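Local coordinates for chitin oligosaccahride binding protein NagB1 (Paenibacillus sp. FPU-7, PDB 7EHP), which binds the chitin oligosaccharides N,N'-diacetylchitobiose and N,N',N''-triacetylchitotriose as a bacterial extracellular solute-binding protein, probably delivering them for uptake, at residues T174-T179 with D183-F188; V167-L172 with M367-L372; M239-S244 with F265-V270; D199-F204 with Q381-M386. All blocks are in the same frame, centred on the assembly; numbering follows the deposited sequence.

Contact 1 (T174-T179 with D183-F188)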
loop_
_atom_site.group_PDB
_atom_site.type_symbol
_atom_site.label_atom_id
_atom_site.label_comp_id
_atom_site.label_asym_id
_atom_site.label_seq_id
_atom_site.Cartn_x
_atom_site.Cartn_y
_atom_site.Cartn_z
ATOM N N THR A 174 1.746 -4.455 10.666
ATOM C CA THR A 174 2.396 -5.781 10.734
ATOM C C THR A 174 2.851 -6.110 12.142
ATOM O O THR A 174 2.811 -7.277 12.549
ATOM C CB THR A 174 3.619 -5.829 9.799
ATOM O OG1 THR A 174 3.255 -5.825 8.417
ATOM C CG2 THR A 174 4.526 -7.044 10.091
ATOM N N LEU A 175 3.258 -5.097 12.910
ATOM C CA LEU A 175 3.677 -5.395 14.273
ATOM C C LEU A 175 2.501 -5.851 15.128
ATOM O O LEU A 175 2.612 -6.860 15.824
ATOM C CB LEU A 175 4.376 -4.184 14.883
ATOM C CG LEU A 175 5.892 -4.218 14.651
ATOM C CD1 LEU A 175 6.545 -2.928 15.159
ATOM C CD2 LEU A 175 6.485 -5.435 15.349
ATOM N N TRP A 176 1.354 -5.144 15.090
ATOM C CA TRP A 176 0.290 -5.617 15.983
ATOM C C TRP A 176 -0.378 -6.869 15.428
ATOM O O TRP A 176 -0.965 -7.634 16.196
ATOM C CB TRP A 176 -0.813 -4.568 16.298
ATOM C CG TRP A 176 -1.916 -4.347 15.234
ATOM C CD1 TRP A 176 -2.984 -5.165 15.018
ATOM C CD2 TRP A 176 -2.170 -3.163 14.443
ATOM N NE1 TRP A 176 -3.811 -4.646 14.052
ATOM C CE2 TRP A 176 -3.340 -3.416 13.683
ATOM C CE3 TRP A 176 -1.496 -1.945 14.253
ATOM C CZ2 TRP A 176 -3.852 -2.498 12.756
ATOM C CZ3 TRP A 176 -1.999 -1.041 13.331
ATOM C CH2 TRP A 176 -3.170 -1.321 12.593
ATOM N N VAL A 177 -0.316 -7.097 14.110
ATOM C CA VAL A 177 -0.809 -8.358 13.563
ATOM C C VAL A 177 0.136 -9.499 13.933
ATOM O O VAL A 177 -0.306 -10.622 14.216
ATOM C CB VAL A 177 -1.018 -8.271 12.034
ATOM C CG1 VAL A 177 -1.228 -9.683 11.421
ATOM C CG2 VAL A 177 -2.203 -7.343 11.689
ATOM N N ARG A 178 1.442 -9.240 13.945
ATOM C CA ARG A 178 2.382 -10.229 14.471
ATOM C C ARG A 178 1.982 -10.680 15.873
ATOM O O ARG A 178 1.981 -11.880 16.182
ATOM C CB ARG A 178 3.805 -9.659 14.500
ATOM C CG ARG A 178 4.573 -9.771 13.168
ATOM C CD ARG A 178 5.300 -11.092 12.987
ATOM N NE ARG A 178 5.964 -11.154 11.686
ATOM C CZ ARG A 178 5.324 -11.299 10.523
ATOM N NH1 ARG A 178 4.010 -11.416 10.507
ATOM N NH2 ARG A 178 5.996 -11.331 9.373
ATOM N N THR A 179 1.642 -9.722 16.743
ATOM C CA THR A 179 1.430 -10.065 18.150
ATOM C C THR A 179 0.017 -10.560 18.425
ATOM O O THR A 179 -0.166 -11.436 19.273
ATOM C CB THR A 179 1.725 -8.865 19.039
ATOM O OG1 THR A 179 0.839 -7.800 18.673
ATOM C CG2 THR A 179 3.179 -8.429 18.881
ATOM N N ASP A 183 -6.668 -11.600 12.470
ATOM C CA ASP A 183 -8.079 -11.515 12.829
ATOM C C ASP A 183 -8.375 -10.381 13.828
ATOM O O ASP A 183 -9.553 -10.102 14.107
ATOM C CB ASP A 183 -8.520 -12.882 13.376
ATOM C CG ASP A 183 -10.013 -13.137 13.208
ATOM O OD1 ASP A 183 -10.853 -12.347 13.696
ATOM O OD2 ASP A 183 -10.345 -14.113 12.497
ATOM N N SER A 184 -7.344 -9.698 14.341
ATOM C CA SER A 184 -7.574 -8.558 15.224
ATOM C C SER A 184 -8.306 -7.426 14.509
ATOM O O SER A 184 -9.169 -6.761 15.100
ATOM C CB SER A 184 -6.244 -8.059 15.775
ATOM O OG SER A 184 -5.393 -7.674 14.715
ATOM N N VAL A 185 -7.983 -7.189 13.240
ATOM C CA VAL A 185 -8.502 -5.995 12.574
ATOM C C VAL A 185 -9.983 -6.179 12.229
ATOM O O VAL A 185 -10.795 -5.315 12.597
ATOM C CB VAL A 185 -7.649 -5.632 11.343
ATOM C CG1 VAL A 185 -8.072 -4.268 10.799
ATOM C CG2 VAL A 185 -6.175 -5.639 11.691
ATOM N N PRO A 186 -10.407 -7.265 11.560
ATOM C CA PRO A 186 -11.862 -7.487 11.441
ATOM C C PRO A 186 -12.557 -7.525 12.795
ATOM O O PRO A 186 -13.696 -7.059 12.932
ATOM C CB PRO A 186 -11.933 -8.842 10.721
ATOM C CG PRO A 186 -10.681 -8.902 9.942
ATOM C CD PRO A 186 -9.676 -8.385 10.932
ATOM N N GLY A 187 -11.884 -8.069 13.810
ATOM C CA GLY A 187 -12.442 -8.057 15.154
ATOM C C GLY A 187 -12.744 -6.657 15.656
ATOM O O GLY A 187 -13.780 -6.429 16.290
ATOM N N PHE A 188 -11.850 -5.697 15.368
ATOM C CA PHE A 188 -12.080 -4.308 15.775
ATOM C C PHE A 188 -13.427 -3.800 15.271
ATOM O O PHE A 188 -14.193 -3.179 16.015
ATOM C CB PHE A 188 -10.971 -3.385 15.246
ATOM C CG PHE A 188 -9.596 -3.663 15.798
ATOM C CD1 PHE A 188 -9.421 -4.255 17.036
ATOM C CD2 PHE A 188 -8.464 -3.287 15.070
ATOM C CE1 PHE A 188 -8.144 -4.498 17.538
ATOM C CE2 PHE A 188 -7.183 -3.524 15.563
ATOM C CZ PHE A 188 -7.021 -4.135 16.805
#
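Helix 174-179, where W176 and V177 meet S184, V185 and F188, runs nearly at right angles to 184-188: the short axes make 98° and approach to 11.2 Å, with the CA atoms of V177 and S184 7.0 Å apart. That spacing is too wide for backbone contact, and the gap is bridged chiefly by the indole of W176. Its CG sits between the backbone N and the carbonyl carbon (chi1 80°), which brings the pyrrole edge up to S184 and V185. At that edge, close to the ring plane, CG2 of V185 lies 3.5 Å from NE1 of W176, and the valine crosses the indole at about a right angle. S184 OG also lies in the indole plane, 3.5 Å from W176 CD1, and is hydrogen-bonded to G181 O. F188 meets the indole obliquely: the planes of its ring and the five-membered ring make 45°, with centroids 5.8 Å apart. V177 adds a looser apolar touch, its CG2 4.3 Å from V185 CG2. Beyond this elbow between consecutive helices, W195 stacks on F188 and meets W176 edge-to-face, while helix 198-213 packs against F188 and strand 348-350 against V177.

Contact 2 (V167-L172 with M367-L372)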
loop_
_atom_site.group_PDB
_atom_site.type_symbol
_atom_site.label_atom_id
_atom_site.label_comp_id
_atom_site.label_asym_id
_atom_site.label_seq_id
_atom_site.Cartn_x
_atom_site.Cartn_y
_atom_site.Cartn_z
ATOM N N VAL A 167 2.299 6.493 6.405
ATOM C CA VAL A 167 3.579 5.787 6.320
ATOM C C VAL A 167 3.905 5.107 7.644
ATOM O O VAL A 167 4.431 3.987 7.675
ATOM C CB VAL A 167 4.699 6.759 5.903
ATOM C CG1 VAL A 167 6.022 6.045 5.833
ATOM C CG2 VAL A 167 4.367 7.419 4.559
ATOM N N ALA A 168 3.617 5.784 8.758
ATOM C CA ALA A 168 3.944 5.237 10.072
ATOM C C ALA A 168 3.131 3.979 10.372
ATOM O O ALA A 168 3.577 3.112 11.133
ATOM C CB ALA A 168 3.701 6.302 11.145
ATOM N N ASN A 169 1.961 3.847 9.754
ATOM C CA ASN A 169 1.084 2.720 10.026
ATOM C C ASN A 169 1.491 1.450 9.293
ATOM O O ASN A 169 0.945 0.384 9.599
ATOM C CB ASN A 169 -0.361 3.102 9.678
ATOM C CG ASN A 169 -0.930 4.065 10.676
ATOM O OD1 ASN A 169 -0.367 4.226 11.764
ATOM N ND2 ASN A 169 -2.017 4.727 10.326
ATOM N N MET A 170 2.453 1.525 8.373
ATOM C CA MET A 170 2.822 0.358 7.582
ATOM C C MET A 170 3.472 -0.675 8.508
ATOM O O MET A 170 2.901 -1.745 8.764
ATOM C CB MET A 170 3.756 0.772 6.436
ATOM C CG MET A 170 2.965 1.114 5.161
ATOM S SD MET A 170 3.973 1.331 3.675
ATOM C CE MET A 170 5.105 2.659 4.099
ATOM N N MET A 171 4.641 -0.353 9.060
ATOM C CA MET A 171 5.274 -1.304 9.975
ATOM C C MET A 171 4.403 -1.581 11.191
ATOM O O MET A 171 4.419 -2.697 11.729
ATOM C CB MET A 171 6.653 -0.803 10.408
ATOM C CG MET A 171 7.396 -1.865 11.203
ATOM S SD MET A 171 8.802 -1.290 12.151
ATOM C CE MET A 171 9.972 -0.881 10.865
ATOM N N LEU A 172 3.623 -0.594 11.623
ATOM C CA LEU A 172 2.738 -0.801 12.756
ATOM C C LEU A 172 1.735 -1.894 12.456
ATOM O O LEU A 172 1.402 -2.698 13.335
ATOM C CB LEU A 172 2.046 0.513 13.135
ATOM C CG LEU A 172 1.048 0.571 14.294
ATOM C CD1 LEU A 172 1.758 0.339 15.663
ATOM C CD2 LEU A 172 0.300 1.892 14.291
ATOM N N MET A 367 -3.022 10.219 13.268
ATOM C CA MET A 367 -2.730 11.342 14.150
ATOM C C MET A 367 -2.159 10.868 15.480
ATOM O O MET A 367 -1.237 11.485 16.013
ATOM C CB MET A 367 -3.988 12.174 14.362
ATOM C CG MET A 367 -4.715 12.517 13.057
ATOM S SD MET A 367 -6.163 13.586 13.263
ATOM C CE MET A 367 -7.438 12.410 13.750
ATOM N N CYS A 368 -2.692 9.770 16.020
ATOM C CA CYS A 368 -2.180 9.226 17.274
ATOM C C CYS A 368 -0.732 8.778 17.142
ATOM O O CYS A 368 0.070 8.996 18.052
ATOM C CB CYS A 368 -3.050 8.067 17.744
ATOM S SG CYS A 368 -4.551 8.632 18.548
ATOM N N MET A 369 -0.370 8.155 16.018
ATOM C CA MET A 369 1.010 7.700 15.862
ATOM C C MET A 369 1.988 8.850 15.695
ATOM O O MET A 369 3.131 8.755 16.167
ATOM C CB MET A 369 1.123 6.728 14.696
ATOM C CG MET A 369 0.398 5.410 14.935
ATOM S SD MET A 369 0.851 4.580 16.492
ATOM C CE MET A 369 2.505 4.018 16.110
ATOM N N GLN A 370 1.577 9.943 15.062
ATOM C CA GLN A 370 2.475 11.095 15.006
ATOM C C GLN A 370 2.701 11.685 16.392
ATOM O O GLN A 370 3.817 12.109 16.716
ATOM C CB GLN A 370 1.931 12.134 14.037
ATOM C CG GLN A 370 2.152 11.685 12.604
ATOM C CD GLN A 370 1.373 12.505 11.628
ATOM O OE1 GLN A 370 0.361 13.093 11.986
ATOM N NE2 GLN A 370 1.838 12.564 10.389
ATOM N N GLU A 371 1.661 11.698 17.233
ATOM C CA GLU A 371 1.847 12.096 18.627
ATOM C C GLU A 371 2.761 11.126 19.364
ATOM O O GLU A 371 3.626 11.547 20.146
ATOM C CB GLU A 371 0.494 12.192 19.334
ATOM C CG GLU A 371 -0.426 13.278 18.764
ATOM C CD GLU A 371 0.229 14.643 18.747
ATOM O OE1 GLU A 371 0.364 15.235 19.841
ATOM O OE2 GLU A 371 0.626 15.121 17.655
ATOM N N LEU A 372 2.598 9.817 19.124
ATOM C CA LEU A 372 3.485 8.856 19.780
ATOM C C LEU A 372 4.922 9.028 19.310
ATOM O O LEU A 372 5.857 8.980 20.113
ATOM C CB LEU A 372 3.025 7.424 19.520
ATOM C CG LEU A 372 3.906 6.333 20.158
ATOM C CD1 LEU A 372 3.726 6.254 21.665
ATOM C CD2 LEU A 372 3.649 4.963 19.509
#
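M369 carries this contact alone from the side of helix 367-372, reaching across to A168, N169 and L172 of helix 167-172. The short helix axes are close to perpendicular, at 86°, and pass 9.8 Å apart. The tight part lies around the thioether. With the methionine chain bent at both chi2 (-53°) and chi3 (-72°), its end folds against L172, and the two side chains meet tip to tip: L172 CD2 is 3.5 Å from M369 SD and 3.6 Å from M369 CE, while L172 CD1 approaches the same methyl at 3.8 Å. N169 comes in at the root of the chain, its OD1 3.5 Å from M369 CG. This amide oxygen faces the CB and CG methylenes of M369, and is buried with no hydrogen-bonding partner in the model. The packing is looser nearer the backbone, where the CB atoms of A168 and M369 stand 4.4 Å apart, and beyond it Q370 is partly exposed, its NE2 hydrogen-bonded to S162 O. An alanine in place of M369 would probably take away the thioether that L172 CD1 and CD2 pack on, and open a gap between the two helices. Y207 of helix 198-213 touches A168, L172 and M369, so a third helix closes over the crossing, while helix 225-233 packs against V167 and M170.

Contact 3 (M239-S244 with F265-V270)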
loop_
_atom_site.group_PDB
_atom_site.type_symbol
_atom_site.label_atom_id
_atom_site.label_comp_id
_atom_site.label_asym_id
_atom_site.label_seq_id
_atom_site.Cartn_x
_atom_site.Cartn_y
_atom_site.Cartn_z
ATOM N N MET A 239 17.918 -0.726 6.443
ATOM C CA MET A 239 16.626 -1.330 6.158
ATOM C C MET A 239 15.612 -0.216 5.949
ATOM O O MET A 239 15.842 0.949 6.299
ATOM C CB MET A 239 16.157 -2.252 7.301
ATOM C CG MET A 239 17.133 -3.365 7.677
ATOM S SD MET A 239 16.527 -4.319 9.095
ATOM C CE MET A 239 17.082 -3.208 10.396
ATOM N N MET A 240 14.470 -0.602 5.386
ATOM C CA MET A 240 13.327 0.286 5.193
ATOM C C MET A 240 12.091 -0.584 5.077
ATOM O O MET A 240 12.016 -1.399 4.152
ATOM C CB MET A 240 13.484 1.115 3.922
ATOM C CG MET A 240 12.253 1.941 3.583
ATOM S SD MET A 240 12.560 2.979 2.151
ATOM C CE MET A 240 12.314 1.791 0.818
ATOM N N PHE A 241 11.119 -0.400 5.971
ATOM C CA PHE A 241 9.837 -1.080 5.819
ATOM C C PHE A 241 8.984 -0.293 4.827
ATOM O O PHE A 241 8.754 0.907 5.011
ATOM C CB PHE A 241 9.122 -1.211 7.172
ATOM C CG PHE A 241 7.924 -2.121 7.152
ATOM C CD1 PHE A 241 6.727 -1.702 6.605
ATOM C CD2 PHE A 241 7.991 -3.403 7.694
ATOM C CE1 PHE A 241 5.617 -2.548 6.575
ATOM C CE2 PHE A 241 6.868 -4.260 7.671
ATOM C CZ PHE A 241 5.688 -3.827 7.106
ATOM N N ASP A 242 8.497 -0.966 3.789
ATOM C CA ASP A 242 7.778 -0.280 2.717
ATOM C C ASP A 242 6.996 -1.303 1.901
ATOM O O ASP A 242 7.124 -2.517 2.086
ATOM C CB ASP A 242 8.752 0.509 1.822
ATOM C CG ASP A 242 8.128 1.762 1.241
ATOM O OD1 ASP A 242 6.880 1.827 1.181
ATOM O OD2 ASP A 242 8.888 2.687 0.852
ATOM N N GLY A 243 6.182 -0.794 0.994
ATOM C CA GLY A 243 5.458 -1.643 0.078
ATOM C C GLY A 243 6.252 -1.953 -1.168
ATOM O O GLY A 243 7.182 -1.233 -1.525
ATOM N N SER A 244 5.855 -3.036 -1.845
ATOM C CA SER A 244 6.532 -3.442 -3.076
ATOM C C SER A 244 6.502 -2.349 -4.149
ATOM O O SER A 244 7.404 -2.292 -4.999
ATOM C CB SER A 244 5.890 -4.720 -3.622
ATOM O OG SER A 244 4.494 -4.540 -3.697
ATOM N N PHE A 265 12.987 -8.898 2.807
ATOM C CA PHE A 265 12.550 -10.052 3.583
ATOM C C PHE A 265 11.285 -9.717 4.363
ATOM O O PHE A 265 11.019 -8.560 4.693
ATOM C CB PHE A 265 13.657 -10.571 4.528
ATOM C CG PHE A 265 14.212 -9.535 5.474
ATOM C CD1 PHE A 265 13.593 -9.273 6.682
ATOM C CD2 PHE A 265 15.369 -8.847 5.161
ATOM C CE1 PHE A 265 14.106 -8.319 7.557
ATOM C CE2 PHE A 265 15.888 -7.894 6.026
ATOM C CZ PHE A 265 15.256 -7.634 7.228
ATOM N N SER A 266 10.503 -10.753 4.654
ATOM C CA SER A 266 9.343 -10.591 5.520
ATOM C C SER A 266 9.792 -10.193 6.924
ATOM O O SER A 266 10.883 -10.555 7.379
ATOM C CB SER A 266 8.534 -11.885 5.558
ATOM O OG SER A 266 7.449 -11.780 6.461
ATOM N N PHE A 267 8.950 -9.416 7.602
ATOM C CA PHE A 267 9.306 -8.886 8.913
ATOM C C PHE A 267 9.569 -10.029 9.888
ATOM O O PHE A 267 8.829 -11.014 9.892
ATOM C CB PHE A 267 8.182 -7.998 9.453
ATOM C CG PHE A 267 8.579 -7.200 10.637
ATOM C CD1 PHE A 267 9.261 -6.002 10.486
ATOM C CD2 PHE A 267 8.320 -7.676 11.921
ATOM C CE1 PHE A 267 9.651 -5.262 11.605
ATOM C CE2 PHE A 267 8.704 -6.961 13.040
ATOM C CZ PHE A 267 9.380 -5.756 12.890
ATOM N N PRO A 268 10.596 -9.923 10.738
ATOM C CA PRO A 268 10.883 -10.999 11.694
ATOM C C PRO A 268 9.668 -11.441 12.505
ATOM O O PRO A 268 8.757 -10.657 12.795
ATOM C CB PRO A 268 11.959 -10.382 12.596
ATOM C CG PRO A 268 12.669 -9.426 11.696
ATOM C CD PRO A 268 11.587 -8.833 10.832
ATOM N N ASP A 269 9.655 -12.727 12.854
ATOM C CA ASP A 269 8.646 -13.238 13.760
ATOM C C ASP A 269 8.920 -12.740 15.177
ATOM O O ASP A 269 10.043 -12.370 15.517
ATOM C CB ASP A 269 8.635 -14.760 13.722
ATOM C CG ASP A 269 7.947 -15.297 12.486
ATOM O OD1 ASP A 269 7.240 -14.508 11.815
ATOM O OD2 ASP A 269 8.112 -16.503 12.191
ATOM N N VAL A 270 7.868 -12.715 16.003
ATOM C CA VAL A 270 7.968 -12.224 17.374
ATOM C C VAL A 270 7.417 -13.200 18.407
ATOM O O VAL A 270 7.419 -12.885 19.599
ATOM C CB VAL A 270 7.285 -10.848 17.540
ATOM C CG1 VAL A 270 7.753 -9.865 16.460
ATOM C CG2 VAL A 270 5.785 -11.003 17.552
#
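Two contacts of aromatic side chains, one of them Met-aromatic, join strand 239-243 to the chain that leaves strand 262-265, in the core, near the bound sugar. In the first, M239 brings its sulfur to the rim of the F265 ring. SD of M239 lies 4.0 Å from F265 CZ and 5.4 Å from the ring centroid, and it stands 81° off the ring normal, so the sulfur meets the edge and not the pi face. The F265 ring reaches it because its CG sits between the backbone N and the carbonyl carbon (chi1 56°), which brings the ring's CZ near M239 SD. In the second touch, the side chains of F241 and F267 run at about a right angle to each other. CD1 of F267 comes to the edge of the F241 ring, near its plane, 4.0 Å from CD2 and 4.1 Å from CE2 of F241. No hydrogen bond spans the two segments, and the CA atoms of F241 and F267 are 8.4 Å apart, so the join is made by side chains. Both strands instead bond to strand 109-125, M240 with F123 and F265 with V122, within the mixed sheet of this periplasmic-binding-protein fold. P268 CD lies 3.4 Å above one face of the F267 ring, offset toward its rim. L143 of helix 140-152 touches M239, F267 and P268. At the far end of the strand, D242 OD1 accepts the backbone N of G243 at 2.7 Å, while the hydroxyl of Y225 bonds to the same oxygen. The side chain of F241 comes to about 9 Å from a bound NAG.

Contact 4 (D199-F204 with Q381-M386)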
loop_
_atom_site.group_PDB
_atom_site.type_symbol
_atom_site.label_atom_id
_atom_site.label_comp_id
_atom_site.label_asym_id
_atom_site.label_seq_id
_atom_site.Cartn_x
_atom_site.Cartn_y
_atom_site.Cartn_z
ATOM N N ASP A 199 -2.712 -8.143 23.721
ATOM C CA ASP A 199 -1.990 -8.700 22.579
ATOM C C ASP A 199 -1.856 -7.679 21.441
ATOM O O ASP A 199 -0.816 -7.624 20.775
ATOM C CB ASP A 199 -2.657 -9.991 22.106
ATOM C CG ASP A 199 -4.079 -9.783 21.613
ATOM O OD1 ASP A 199 -4.705 -8.756 21.949
ATOM O OD2 ASP A 199 -4.582 -10.681 20.894
ATOM N N VAL A 200 -2.875 -6.851 21.208
ATOM C CA VAL A 200 -2.702 -5.738 20.270
ATOM C C VAL A 200 -1.617 -4.798 20.784
ATOM O O VAL A 200 -0.645 -4.496 20.077
ATOM C CB VAL A 200 -4.032 -4.998 20.045
ATOM C CG1 VAL A 200 -3.796 -3.670 19.295
ATOM C CG2 VAL A 200 -4.987 -5.866 19.283
ATOM N N ALA A 201 -1.740 -4.379 22.056
ATOM C CA ALA A 201 -0.799 -3.436 22.666
ATOM C C ALA A 201 0.639 -3.930 22.627
ATOM O O ALA A 201 1.567 -3.116 22.595
ATOM C CB ALA A 201 -1.207 -3.157 24.121
ATOM N N ASP A 202 0.856 -5.247 22.666
ATOM C CA ASP A 202 2.223 -5.761 22.587
ATOM C C ASP A 202 2.927 -5.267 21.318
ATOM O O ASP A 202 4.098 -4.859 21.353
ATOM C CB ASP A 202 2.198 -7.296 22.656
ATOM C CG ASP A 202 3.573 -7.903 22.916
ATOM O OD1 ASP A 202 3.992 -7.882 24.091
ATOM O OD2 ASP A 202 4.217 -8.448 21.976
ATOM N N GLY A 203 2.223 -5.293 20.185
ATOM C CA GLY A 203 2.827 -4.826 18.946
ATOM C C GLY A 203 3.077 -3.330 18.936
ATOM O O GLY A 203 4.072 -2.872 18.377
ATOM N N PHE A 204 2.164 -2.549 19.531
ATOM C CA PHE A 204 2.396 -1.112 19.684
ATOM C C PHE A 204 3.616 -0.846 20.559
ATOM O O PHE A 204 4.418 0.057 20.267
ATOM C CB PHE A 204 1.157 -0.423 20.281
ATOM C CG PHE A 204 0.083 -0.082 19.253
ATOM C CD1 PHE A 204 -0.744 -1.069 18.731
ATOM C CD2 PHE A 204 -0.094 1.227 18.815
ATOM C CE1 PHE A 204 -1.730 -0.762 17.781
ATOM C CE2 PHE A 204 -1.064 1.550 17.867
ATOM C CZ PHE A 204 -1.896 0.558 17.348
ATOM N N GLN A 381 -2.355 5.995 26.016
ATOM C CA GLN A 381 -3.225 7.036 25.480
ATOM C C GLN A 381 -3.644 6.719 24.048
ATOM O O GLN A 381 -4.803 6.921 23.673
ATOM C CB GLN A 381 -2.519 8.386 25.543
ATOM C CG GLN A 381 -2.183 8.853 26.985
ATOM C CD GLN A 381 -1.362 10.129 27.005
ATOM O OE1 GLN A 381 -0.360 10.239 26.310
ATOM N NE2 GLN A 381 -1.786 11.100 27.805
ATOM N N VAL A 382 -2.714 6.219 23.234
ATOM C CA VAL A 382 -3.044 5.894 21.849
ATOM C C VAL A 382 -4.194 4.889 21.789
ATOM O O VAL A 382 -5.231 5.140 21.160
ATOM C CB VAL A 382 -1.797 5.378 21.111
ATOM C CG1 VAL A 382 -2.207 4.728 19.777
ATOM C CG2 VAL A 382 -0.826 6.529 20.870
ATOM N N LEU A 383 -4.037 3.748 22.474
ATOM C CA LEU A 383 -5.024 2.675 22.374
ATOM C C LEU A 383 -6.359 3.070 23.002
ATOM O O LEU A 383 -7.425 2.741 22.467
ATOM C CB LEU A 383 -4.454 1.405 23.006
ATOM C CG LEU A 383 -3.155 1.012 22.303
ATOM C CD1 LEU A 383 -2.551 -0.170 22.946
ATOM C CD2 LEU A 383 -3.414 0.691 20.824
ATOM N N ASP A 384 -6.324 3.790 24.127
ATOM C CA ASP A 384 -7.551 4.339 24.703
ATOM C C ASP A 384 -8.335 5.140 23.667
ATOM O O ASP A 384 -9.554 4.982 23.518
ATOM C CB ASP A 384 -7.203 5.240 25.889
ATOM C CG ASP A 384 -6.906 4.471 27.157
ATOM O OD1 ASP A 384 -7.102 3.239 27.193
ATOM O OD2 ASP A 384 -6.442 5.118 28.115
ATOM N N LYS A 385 -7.639 6.030 22.951
ATOM C CA LYS A 385 -8.295 6.863 21.950
ATOM C C LYS A 385 -8.722 6.040 20.736
ATOM O O LYS A 385 -9.830 6.227 20.205
ATOM C CB LYS A 385 -7.355 7.996 21.550
ATOM C CG LYS A 385 -7.862 8.864 20.427
ATOM C CD LYS A 385 -9.086 9.668 20.849
ATOM C CE LYS A 385 -9.389 10.757 19.809
ATOM N NZ LYS A 385 -10.731 11.372 19.982
ATOM N N MET A 386 -7.865 5.116 20.284
ATOM C CA MET A 386 -8.246 4.244 19.177
ATOM C C MET A 386 -9.515 3.477 19.492
ATOM O O MET A 386 -10.398 3.343 18.635
ATOM C CB MET A 386 -7.114 3.269 18.836
ATOM C CG MET A 386 -5.925 3.946 18.185
ATOM S SD MET A 386 -6.483 4.822 16.714
ATOM C CE MET A 386 -7.217 3.463 15.795
#
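L383 reaches from helix 381-386 across to A201 and F204 of helix 199-204, and its two methyls find different partners. Its CB points toward the other helix; with CG anti to the carbonyl carbon (chi1 -58°), the isobutyl fork spreads over A201 and F204. CD1 presses on A201, 3.5 Å from A201 CB, tighter than usual carbon contact, and 3.7 Å from A201 CA. CD2 sits over the centre of the F204 ring, 4° off the ring normal and 3.8 Å from both CE1 and CZ of F204, a centred CH-pi contact. V382 approaches the same ring obliquely, its CG1 3.9 Å from F204 CE2. Replacing F204 with an alanine would probably strip L383 CD2 of its aromatic platform and leave V382 CG1 facing a gap. L172 of helix 165-180 and M369 of helix 359-373 also touch F204, as does W195 from a loop. The short axes pass 11.2 Å apart at 132°. This is apolar helix-helix packing that ties the C-terminal helix 379-396 to helix 198-213 within the bacterial solute-binding protein fold.

Overall arrangement
Contacts 1 and 2 share helix 165-180, using its successive segments 174-179 and 167-172. Contact 4 joins both: its centre lies 11 Å from that of contact 1, where T179 OG1 is 2.7 Å from D199 O in a probable hydrogen bond, and 12 Å from that of contact 2, where L172 CD1 and F204 CD2 are 3.8 Å apart. Contact 3 packs on the same helix, R178 NH2 probably bonding to F267 O at 2.9 Å and M170 meeting the F241 ring; it does not touch contact 4. The side chains of N169, F241 and W176 lie about 7, 9 and 10 Å from a bound NAG unit, not necessarily the same one, consistent with a second shell around the sugar pocket.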